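Local coordinates for protein phenolic acid decarboxylase (Sedimentibacter hydroxybenzoicus, PDB 7AE5) that catalyses the reversible, non-oxidative decarboxylation of 4-hydroxybenzoate and 3,4-dihydroxybenzoate, using prenylated FMN and manganese as cofactors, at residues V259-E273 with G285-H299. Residues are numbered along the deposited sequence; the frame is centred on the assembly and turned at random.
Sequences VVLEGHIIPRVRTVE and GARLQCEVKIDRITH
Antiparallel pairing joins the long strand 287-299 to strands 259-265 and 271-273 in two runs, Val259-Ile265 with Val292-His299 and Thr271-Glu273 with Arg287-Gln289, within the Rift-related domain. A classic beta bulge interrupts the first: Glu262 O accepts from both Asp295 N (2.8 Å) and Arg296 N (3.0 Å), and the register shifts by one. Beside it, the His264 ring crosses Asp295 at roughly a right angle, and His264 ND1 donates to the syn lone pair of Asp295 OD2 (2.7 Å), which lies 23° out of the ring plane. Lys293 CB covers a face of this ring in a CH-pi contact. An alanine in place of His264 would probably leave Asp295 OD2 without this donor and Lys293 CB without its aromatic neighbour. On the face carrying Leu261, Ile294 and Ile297, Leu261 CD2 packs alongside Ile297 CG1 (3.5 Å). Past the type II turn Ile266-Val269, Thr271 OG1 donates to Glu291 OE2 (2.7 Å) from the anti side; Arg176 and Lys172 also bind this carboxylate. Glu273, its CG anti to the backbone N (chi1 -171°), packs CB against Gln289 CG (3.6 Å), while Glu273 OE2 bonds Tyr142 and salt-bridges Arg168, predicted to bind prenylated FMN, tying this antiparallel sheet of the UbiD family's FMN-binding domain to the cofactor site.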
ATOM      1  N   VAL C 259     -27.509 -49.956  -1.569  1.00 56.17           N
ATOM      2  CA  VAL C 259     -28.352 -49.833  -0.384  1.00 55.87           C
ATOM      3  C   VAL C 259     -29.243 -48.609  -0.552  1.00 55.46           C
ATOM      4  O   VAL C 259     -28.798 -47.569  -1.046  1.00 54.50           O
ATOM      5  CB  VAL C 259     -27.510 -49.720   0.908  1.00 54.39           C
ATOM      6  CG1 VAL C 259     -28.404 -49.582   2.129  1.00 54.11           C
ATOM      7  CG2 VAL C 259     -26.583 -50.917   1.069  1.00 54.87           C
ATOM      8  N   VAL C 260     -30.507 -48.737  -0.151  1.00 59.69           N
ATOM      9  CA  VAL C 260     -31.447 -47.622  -0.127  1.00 59.42           C
ATOM     10  C   VAL C 260     -32.052 -47.541   1.267  1.00 58.92           C
ATOM     11  O   VAL C 260     -32.573 -48.536   1.781  1.00 59.85           O
ATOM     12  CB  VAL C 260     -32.555 -47.770  -1.188  1.00 61.16           C
ATOM     13  CG1 VAL C 260     -33.510 -46.588  -1.123  1.00 60.93           C
ATOM     14  CG2 VAL C 260     -31.951 -47.895  -2.579  1.00 61.73           C
ATOM     15  N   LEU C 261     -31.980 -46.362   1.877  1.00 60.63           N
ATOM     16  CA  LEU C 261     -32.506 -46.126   3.219  1.00 60.75           C
ATOM     17  C   LEU C 261     -33.719 -45.211   3.096  1.00 61.85           C
ATOM     18  O   LEU C 261     -33.576 -43.998   2.919  1.00 62.41           O
ATOM     19  CB  LEU C 261     -31.443 -45.515   4.126  1.00 60.28           C
ATOM     20  CG  LEU C 261     -30.099 -46.237   4.215  1.00 59.24           C
ATOM     21  CD1 LEU C 261     -29.227 -45.603   5.285  1.00 58.77           C
ATOM     22  CD2 LEU C 261     -30.314 -47.708   4.507  1.00 58.63           C
ATOM     23  N   GLU C 262     -34.910 -45.793   3.193  1.00 63.26           N
ATOM     24  CA  GLU C 262     -36.142 -45.022   3.154  1.00 64.28           C
ATOM     25  C   GLU C 262     -36.556 -44.652   4.572  1.00 64.35           C
ATOM     26  O   GLU C 262     -36.633 -45.517   5.449  1.00 63.75           O
ATOM     27  CB  GLU C 262     -37.251 -45.810   2.455  1.00 65.04           C
ATOM     28  CG  GLU C 262     -36.892 -46.227   1.039  1.00 65.98           C
ATOM     29  CD  GLU C 262     -37.996 -47.012   0.360  1.00 68.13           C
ATOM     30  OE1 GLU C 262     -39.158 -46.917   0.808  1.00 68.86           O
ATOM     31  OE2 GLU C 262     -37.700 -47.720  -0.626  1.00 69.15           O
ATOM     32  N   GLY C 263     -36.805 -43.370   4.792  1.00 61.61           N
ATOM     33  CA  GLY C 263     -37.169 -42.914   6.112  1.00 61.63           C
ATOM     34  C   GLY C 263     -37.740 -41.517   6.083  1.00 62.60           C
ATOM     35  O   GLY C 263     -38.214 -41.043   5.050  1.00 63.40           O
ATOM     36  N   HIS C 264     -37.683 -40.855   7.238  1.00 57.40           N
ATOM     37  CA  HIS C 264     -38.269 -39.531   7.371  1.00 58.26           C
ATOM     38  C   HIS C 264     -37.534 -38.738   8.439  1.00 57.75           C
ATOM     39  O   HIS C 264     -37.049 -39.296   9.428  1.00 56.79           O
ATOM     40  CB  HIS C 264     -39.759 -39.608   7.726  1.00 58.94           C
ATOM     41  CG  HIS C 264     -40.032 -40.235   9.058  1.00 58.31           C
ATOM     42  ND1 HIS C 264     -40.383 -41.561   9.199  1.00 57.87           N
ATOM     43  CD2 HIS C 264     -40.007 -39.719  10.311  1.00 58.02           C
ATOM     44  CE1 HIS C 264     -40.563 -41.835  10.479  1.00 57.37           C
ATOM     45  NE2 HIS C 264     -40.341 -40.734  11.175  1.00 57.42           N
ATOM     46  N   ILE C 265     -37.467 -37.424   8.232  1.00 48.87           N
ATOM     47  CA  ILE C 265     -37.007 -36.525   9.282  1.00 47.41           C
ATOM     48  C   ILE C 265     -38.037 -36.506  10.403  1.00 47.74           C
ATOM     49  O   ILE C 265     -39.238 -36.319  10.163  1.00 48.91           O
ATOM     50  CB  ILE C 265     -36.766 -35.116   8.724  1.00 47.74           C
ATOM     51  CG1 ILE C 265     -35.940 -35.185   7.437  1.00 47.80           C
ATOM     52  CG2 ILE C 265     -36.083 -34.245   9.768  1.00 47.05           C
ATOM     53  CD1 ILE C 265     -35.298 -33.869   7.052  1.00 48.06           C
ATOM     54  N   ILE C 266     -37.574 -36.706  11.631  1.00 53.34           N
ATOM     55  CA  ILE C 266     -38.458 -36.725  12.793  1.00 53.31           C
ATOM     56  C   ILE C 266     -38.730 -35.283  13.210  1.00 53.77           C
ATOM     57  O   ILE C 266     -37.790 -34.552  13.553  1.00 53.10           O
ATOM     58  CB  ILE C 266     -37.845 -37.543  13.940  1.00 51.94           C
ATOM     59  CG1 ILE C 266     -37.169 -38.798  13.382  1.00 51.38           C
ATOM     60  CG2 ILE C 266     -38.913 -37.919  14.951  1.00 51.97           C
ATOM     61  CD1 ILE C 266     -36.414 -39.607  14.416  1.00 50.03           C
ATOM     62  N   PRO C 267     -39.985 -34.834  13.191  1.00 54.19           N
ATOM     63  CA  PRO C 267     -40.263 -33.415  13.443  1.00 54.78           C
ATOM     64  C   PRO C 267     -39.944 -33.009  14.874  1.00 53.80           C
ATOM     65  O   PRO C 267     -40.137 -33.779  15.818  1.00 53.05           O
ATOM     66  CB  PRO C 267     -41.765 -33.288  13.152  1.00 56.04           C
ATOM     67  CG  PRO C 267     -42.301 -34.676  13.296  1.00 55.78           C
ATOM     68  CD  PRO C 267     -41.202 -35.585  12.840  1.00 54.93           C
ATOM     69  N   ARG C 268     -39.445 -31.777  15.017  1.00 62.73           N
ATOM     70  CA  ARG C 268     -39.202 -31.144  16.315  1.00 61.65           C
ATOM     71  C   ARG C 268     -38.197 -31.922  17.163  1.00 59.80           C
ATOM     72  O   ARG C 268     -38.312 -31.968  18.390  1.00 58.79           O
ATOM     73  CB  ARG C 268     -40.508 -30.948  17.093  1.00 62.26           C
ATOM     74  CG  ARG C 268     -41.670 -30.462  16.244  1.00 64.22           C
ATOM     75  CD  ARG C 268     -42.874 -30.117  17.101  1.00 64.74           C
ATOM     76  NE  ARG C 268     -42.621 -28.968  17.962  1.00 63.72           N
ATOM     77  CZ  ARG C 268     -42.522 -27.715  17.536  1.00 63.62           C
ATOM     78  NH1 ARG C 268     -42.651 -27.407  16.256  1.00 64.80           N
ATOM     79  NH2 ARG C 268     -42.292 -26.747  18.418  1.00 61.99           N
ATOM     80  N   VAL C 269     -37.198 -32.526  16.527  1.00 47.95           N
ATOM     81  CA  VAL C 269     -36.160 -33.275  17.224  1.00 46.33           C
ATOM     82  C   VAL C 269     -34.807 -32.699  16.836  1.00 45.56           C
ATOM     83  O   VAL C 269     -34.495 -32.583  15.645  1.00 46.31           O
ATOM     84  CB  VAL C 269     -36.225 -34.779  16.904  1.00 46.40           C
ATOM     85  CG1 VAL C 269     -34.998 -35.493  17.458  1.00 44.87           C
ATOM     86  CG2 VAL C 269     -37.498 -35.382  17.473  1.00 46.89           C
ATOM     87  N   ARG C 270     -34.011 -32.338  17.839  1.00 51.97           N
ATOM     88  CA  ARG C 270     -32.668 -31.813  17.633  1.00 51.00           C
ATOM     89  C   ARG C 270     -31.726 -32.517  18.595  1.00 49.40           C
ATOM     90  O   ARG C 270     -31.939 -32.483  19.811  1.00 48.51           O
ATOM     91  CB  ARG C 270     -32.627 -30.298  17.848  1.00 50.71           C
ATOM     92  CG  ARG C 270     -33.569 -29.526  16.938  1.00 52.38           C
ATOM     93  CD  ARG C 270     -33.143 -29.610  15.481  1.00 53.40           C
ATOM     94  NE  ARG C 270     -33.878 -28.656  14.661  1.00 54.91           N
ATOM     95  CZ  ARG C 270     -35.042 -28.910  14.081  1.00 56.63           C
ATOM     96  NH1 ARG C 270     -35.619 -30.097  14.181  1.00 56.93           N
ATOM     97  NH2 ARG C 270     -35.641 -27.952  13.380  1.00 58.05           N
ATOM     98  N   THR C 271     -30.696 -33.164  18.052  1.00 47.38           N
ATOM     99  CA  THR C 271     -29.732 -33.900  18.857  1.00 46.00           C
ATOM    100  C   THR C 271     -28.326 -33.575  18.377  1.00 45.33           C
ATOM    101  O   THR C 271     -28.118 -33.139  17.242  1.00 46.07           O
ATOM    102  CB  THR C 271     -29.969 -35.415  18.797  1.00 46.27           C
ATOM    103  OG1 THR C 271     -29.892 -35.854  17.437  1.00 47.27           O
ATOM    104  CG2 THR C 271     -31.334 -35.773  19.368  1.00 46.81           C
ATOM    105  N   VAL C 272     -27.358 -33.804  19.262  1.00 46.70           N
ATOM    106  CA  VAL C 272     -25.963 -33.460  19.009  1.00 45.89           C
ATOM    107  C   VAL C 272     -25.421 -34.252  17.828  1.00 46.57           C
ATOM    108  O   VAL C 272     -25.252 -35.473  17.908  1.00 46.49           O
ATOM    109  CB  VAL C 272     -25.104 -33.697  20.264  1.00 44.30           C
ATOM    110  CG1 VAL C 272     -23.716 -33.113  20.071  1.00 43.43           C
ATOM    111  CG2 VAL C 272     -25.775 -33.090  21.481  1.00 43.62           C
ATOM    112  N   GLU C 273     -25.144 -33.559  16.727  1.00 45.56           N
ATOM    113  CA  GLU C 273     -24.503 -34.141  15.557  1.00 46.09           C
ATOM    114  C   GLU C 273     -23.107 -33.554  15.406  1.00 45.23           C
ATOM    115  O   GLU C 273     -22.906 -32.351  15.593  1.00 44.78           O
ATOM    116  CB  GLU C 273     -25.322 -33.883  14.289  1.00 47.58           C
ATOM    117  CG  GLU C 273     -24.833 -34.631  13.059  1.00 48.16           C
ATOM    118  CD  GLU C 273     -23.818 -33.841  12.247  1.00 48.04           C
ATOM    119  OE1 GLU C 273     -23.608 -32.646  12.547  1.00 47.60           O
ATOM    120  OE2 GLU C 273     -23.230 -34.419  11.308  1.00 48.32           O
ATOM    121  N   GLY C 285     -18.034 -28.120  13.946  1.00 56.94           N
ATOM    122  CA  GLY C 285     -18.445 -28.080  15.329  1.00 56.11           C
ATOM    123  C   GLY C 285     -19.615 -29.003  15.605  1.00 57.01           C
ATOM    124  O   GLY C 285     -20.355 -29.390  14.703  1.00 58.34           O
ATOM    125  N   ALA C 286     -19.768 -29.371  16.873  1.00 48.43           N
ATOM    126  CA  ALA C 286     -20.921 -30.152  17.292  1.00 49.09           C
ATOM    127  C   ALA C 286     -22.121 -29.228  17.448  1.00 49.48           C
ATOM    128  O   ALA C 286     -22.041 -28.205  18.135  1.00 48.49           O
ATOM    129  CB  ALA C 286     -20.628 -30.886  18.599  1.00 48.03           C
ATOM    130  N   ARG C 287     -23.226 -29.577  16.792  1.00 56.19           N
ATOM    131  CA  ARG C 287     -24.431 -28.763  16.822  1.00 56.82           C
ATOM    132  C   ARG C 287     -25.640 -29.659  17.039  1.00 57.79           C
ATOM    133  O   ARG C 287     -25.583 -30.875  16.844  1.00 58.17           O
ATOM    134  CB  ARG C 287     -24.606 -27.954  15.529  1.00 57.86           C
ATOM    135  CG  ARG C 287     -23.485 -26.963  15.258  1.00 56.89           C
ATOM    136  CD  ARG C 287     -23.832 -25.567  15.754  1.00 56.20           C
ATOM    137  NE  ARG C 287     -22.770 -24.609  15.461  1.00 55.18           N
ATOM    138  CZ  ARG C 287     -21.658 -24.477  16.171  1.00 53.60           C
ATOM    139  NH1 ARG C 287     -21.431 -25.215  17.245  1.00 52.84           N
ATOM    140  NH2 ARG C 287     -20.751 -23.580  15.794  1.00 52.75           N
ATOM    141  N   LEU C 288     -26.743 -29.039  17.450  1.00 45.73           N
ATOM    142  CA  LEU C 288     -28.011 -29.744  17.617  1.00 46.76           C
ATOM    143  C   LEU C 288     -28.708 -29.779  16.265  1.00 48.55           C
ATOM    144  O   LEU C 288     -29.329 -28.800  15.844  1.00 49.33           O
ATOM    145  CB  LEU C 288     -28.875 -29.066  18.675  1.00 46.36           C
ATOM    146  CG  LEU C 288     -28.402 -29.200  20.122  1.00 44.67           C
ATOM    147  CD1 LEU C 288     -29.113 -28.189  21.008  1.00 44.14           C
ATOM    148  CD2 LEU C 288     -28.630 -30.614  20.625  1.00 44.72           C
ATOM    149  N   GLN C 289     -28.601 -30.909  15.577  1.00 51.46           N
ATOM    150  CA  GLN C 289     -29.109 -31.059  14.222  1.00 53.04           C
ATOM    151  C   GLN C 289     -30.258 -32.060  14.204  1.00 54.01           C
ATOM    152  O   GLN C 289     -30.679 -32.589  15.236  1.00 53.49           O
ATOM    153  CB  GLN C 289     -27.982 -31.476  13.275  1.00 52.90           C
ATOM    154  CG  GLN C 289     -26.704 -30.680  13.490  1.00 51.65           C
ATOM    155  CD  GLN C 289     -26.305 -29.849  12.285  1.00 52.25           C
ATOM    156  OE1 GLN C 289     -27.154 -29.314  11.569  1.00 53.55           O
ATOM    157  NE2 GLN C 289     -25.002 -29.722  12.064  1.00 51.34           N
ATOM    158  N   CYS C 290     -30.766 -32.321  13.007  1.00 66.24           N
ATOM    159  CA  CYS C 290     -31.961 -33.131  12.852  1.00 67.23           C
ATOM    160  C   CYS C 290     -31.610 -34.608  12.803  1.00 66.74           C
ATOM    161  O   CYS C 290     -30.502 -34.990  12.414  1.00 66.10           O
ATOM    162  CB  CYS C 290     -32.706 -32.749  11.575  1.00 68.85           C
ATOM    163  SG  CYS C 290     -33.629 -31.219  11.694  1.00 69.88           S
ATOM    164  N   GLU C 291     -32.572 -35.441  13.192  1.00 62.30           N
ATOM    165  CA  GLU C 291     -32.454 -36.881  13.038  1.00 62.00           C
ATOM    166  C   GLU C 291     -33.490 -37.425  12.064  1.00 63.19           C
ATOM    167  O   GLU C 291     -34.573 -36.860  11.878  1.00 64.22           O
ATOM    168  CB  GLU C 291     -32.587 -37.622  14.372  1.00 61.08           C
ATOM    169  CG  GLU C 291     -31.405 -37.476  15.303  1.00 59.65           C
ATOM    170  CD  GLU C 291     -31.432 -38.499  16.428  1.00 58.75           C
ATOM    171  OE1 GLU C 291     -32.331 -39.367  16.422  1.00 59.28           O
ATOM    172  OE2 GLU C 291     -30.537 -38.457  17.299  1.00 57.52           O
ATOM    173  N   VAL C 292     -33.124 -38.540  11.441  1.00 52.26           N
ATOM    174  CA  VAL C 292     -33.969 -39.244  10.489  1.00 53.11           C
ATOM    175  C   VAL C 292     -34.220 -40.643  11.031  1.00 52.54           C
ATOM    176  O   VAL C 292     -33.274 -41.354  11.391  1.00 51.55           O
ATOM    177  CB  VAL C 292     -33.318 -39.306   9.092  1.00 53.38           C
ATOM    178  CG1 VAL C 292     -34.171 -40.133   8.119  1.00 54.04           C
ATOM    179  CG2 VAL C 292     -33.082 -37.908   8.550  1.00 53.96           C
ATOM    180  N   LYS C 293     -35.488 -41.034  11.097  1.00 62.03           N
ATOM    181  CA  LYS C 293     -35.836 -42.417  11.377  1.00 61.62           C
ATOM    182  C   LYS C 293     -35.836 -43.189  10.068  1.00 61.91           C
ATOM    183  O   LYS C 293     -36.310 -42.692   9.045  1.00 62.78           O
ATOM    184  CB  LYS C 293     -37.202 -42.525  12.057  1.00 62.09           C
ATOM    185  CG  LYS C 293     -37.456 -43.875  12.706  1.00 61.45           C
ATOM    186  CD  LYS C 293     -38.799 -43.907  13.412  1.00 61.89           C
ATOM    187  CE  LYS C 293     -38.663 -44.445  14.827  1.00 60.96           C
ATOM    188  NZ  LYS C 293     -38.191 -45.859  14.851  1.00 60.18           N
ATOM    189  N   ILE C 294     -35.283 -44.394  10.099  1.00 52.36           N
ATOM    190  CA  ILE C 294     -35.161 -45.228   8.910  1.00 52.41           C
ATOM    191  C   ILE C 294     -36.277 -46.263   8.969  1.00 53.11           C
ATOM    192  O   ILE C 294     -36.268 -47.155   9.824  1.00 53.31           O
ATOM    193  CB  ILE C 294     -33.773 -45.873   8.819  1.00 51.43           C
ATOM    194  CG1 ILE C 294     -32.770 -44.843   8.297  1.00 51.49           C
ATOM    195  CG2 ILE C 294     -33.797 -47.087   7.900  1.00 52.41           C
ATOM    196  CD1 ILE C 294     -31.346 -45.322   8.291  1.00 50.53           C
ATOM    197  N   ASP C 295     -37.257 -46.126   8.074  1.00 65.24           N
ATOM    198  CA  ASP C 295     -38.455 -46.957   8.101  1.00 65.62           C
ATOM    199  C   ASP C 295     -38.313 -48.241   7.296  1.00 66.87           C
ATOM    200  O   ASP C 295     -38.981 -49.233   7.611  1.00 68.07           O
ATOM    201  CB  ASP C 295     -39.658 -46.166   7.579  1.00 66.62           C
ATOM    202  CG  ASP C 295     -39.932 -44.914   8.391  1.00 67.08           C
ATOM    203  OD1 ASP C 295     -40.328 -45.043   9.568  1.00 66.86           O
ATOM    204  OD2 ASP C 295     -39.755 -43.802   7.849  1.00 67.67           O
ATOM    205  N   ARG C 296     -37.465 -48.253   6.270  1.00 63.26           N
ATOM    206  CA  ARG C 296     -37.266 -49.456   5.474  1.00 64.61           C
ATOM    207  C   ARG C 296     -35.907 -49.393   4.793  1.00 63.84           C
ATOM    208  O   ARG C 296     -35.442 -48.318   4.405  1.00 62.79           O
ATOM    209  CB  ARG C 296     -38.376 -49.635   4.431  1.00 66.45           C
ATOM    210  CG  ARG C 296     -38.266 -50.924   3.629  1.00 68.05           C
ATOM    211  CD  ARG C 296     -39.149 -50.894   2.396  1.00 69.73           C
ATOM    212  NE  ARG C 296     -40.551 -51.122   2.724  1.00 71.04           N
ATOM    213  CZ  ARG C 296     -41.306 -52.062   2.169  1.00 73.07           C
ATOM    214  NH1 ARG C 296     -40.826 -52.881   1.248  1.00 74.07           N
ATOM    215  NH2 ARG C 296     -42.576 -52.179   2.545  1.00 74.17           N
ATOM    216  N   ILE C 297     -35.282 -50.560   4.655  1.00 66.09           N
ATOM    217  CA  ILE C 297     -34.023 -50.714   3.938  1.00 65.69           C
ATOM    218  C   ILE C 297     -34.252 -51.669   2.776  1.00 67.54           C
ATOM    219  O   ILE C 297     -34.794 -52.764   2.965  1.00 68.92           O
ATOM    220  CB  ILE C 297     -32.901 -51.241   4.853  1.00 64.75           C
ATOM    221  CG1 ILE C 297     -32.473 -50.167   5.851  1.00 62.82           C
ATOM    222  CG2 ILE C 297     -31.707 -51.705   4.026  1.00 64.84           C
ATOM    223  CD1 ILE C 297     -31.515 -50.670   6.909  1.00 62.00           C
ATOM    224  N   THR C 298     -33.852 -51.251   1.577  1.00 75.77           N
ATOM    225  CA  THR C 298     -33.838 -52.108   0.399  1.00 77.40           C
ATOM    226  C   THR C 298     -32.421 -52.134  -0.156  1.00 76.67           C
ATOM    227  O   THR C 298     -31.810 -51.077  -0.344  1.00 75.29           O
ATOM    228  CB  THR C 298     -34.820 -51.616  -0.671  1.00 78.52           C
ATOM    229  OG1 THR C 298     -34.196 -50.600  -1.466  1.00 77.58           O
ATOM    230  CG2 THR C 298     -36.078 -51.048  -0.028  1.00 78.60           C
ATOM    231  N   HIS C 299     -31.900 -53.331  -0.413  1.00 65.20           N
ATOM    232  CA  HIS C 299     -30.502 -53.451  -0.798  1.00 64.54           C
ATOM    233  C   HIS C 299     -30.303 -54.641  -1.726  1.00 66.31           C
ATOM    234  O   HIS C 299     -31.075 -55.605  -1.707  1.00 67.93           O
ATOM    235  CB  HIS C 299     -29.597 -53.585   0.433  1.00 63.21           C
ATOM    236  CG  HIS C 299     -29.752 -54.883   1.163  1.00 64.23           C
ATOM    237  ND1 HIS C 299     -29.089 -56.032   0.789  1.00 65.30           N
ATOM    238  CD2 HIS C 299     -30.494 -55.214   2.247  1.00 64.39           C
ATOM    239  CE1 HIS C 299     -29.412 -57.014   1.613  1.00 66.09           C
ATOM    240  NE2 HIS C 299     -30.265 -56.544   2.505  1.00 65.54           N
TER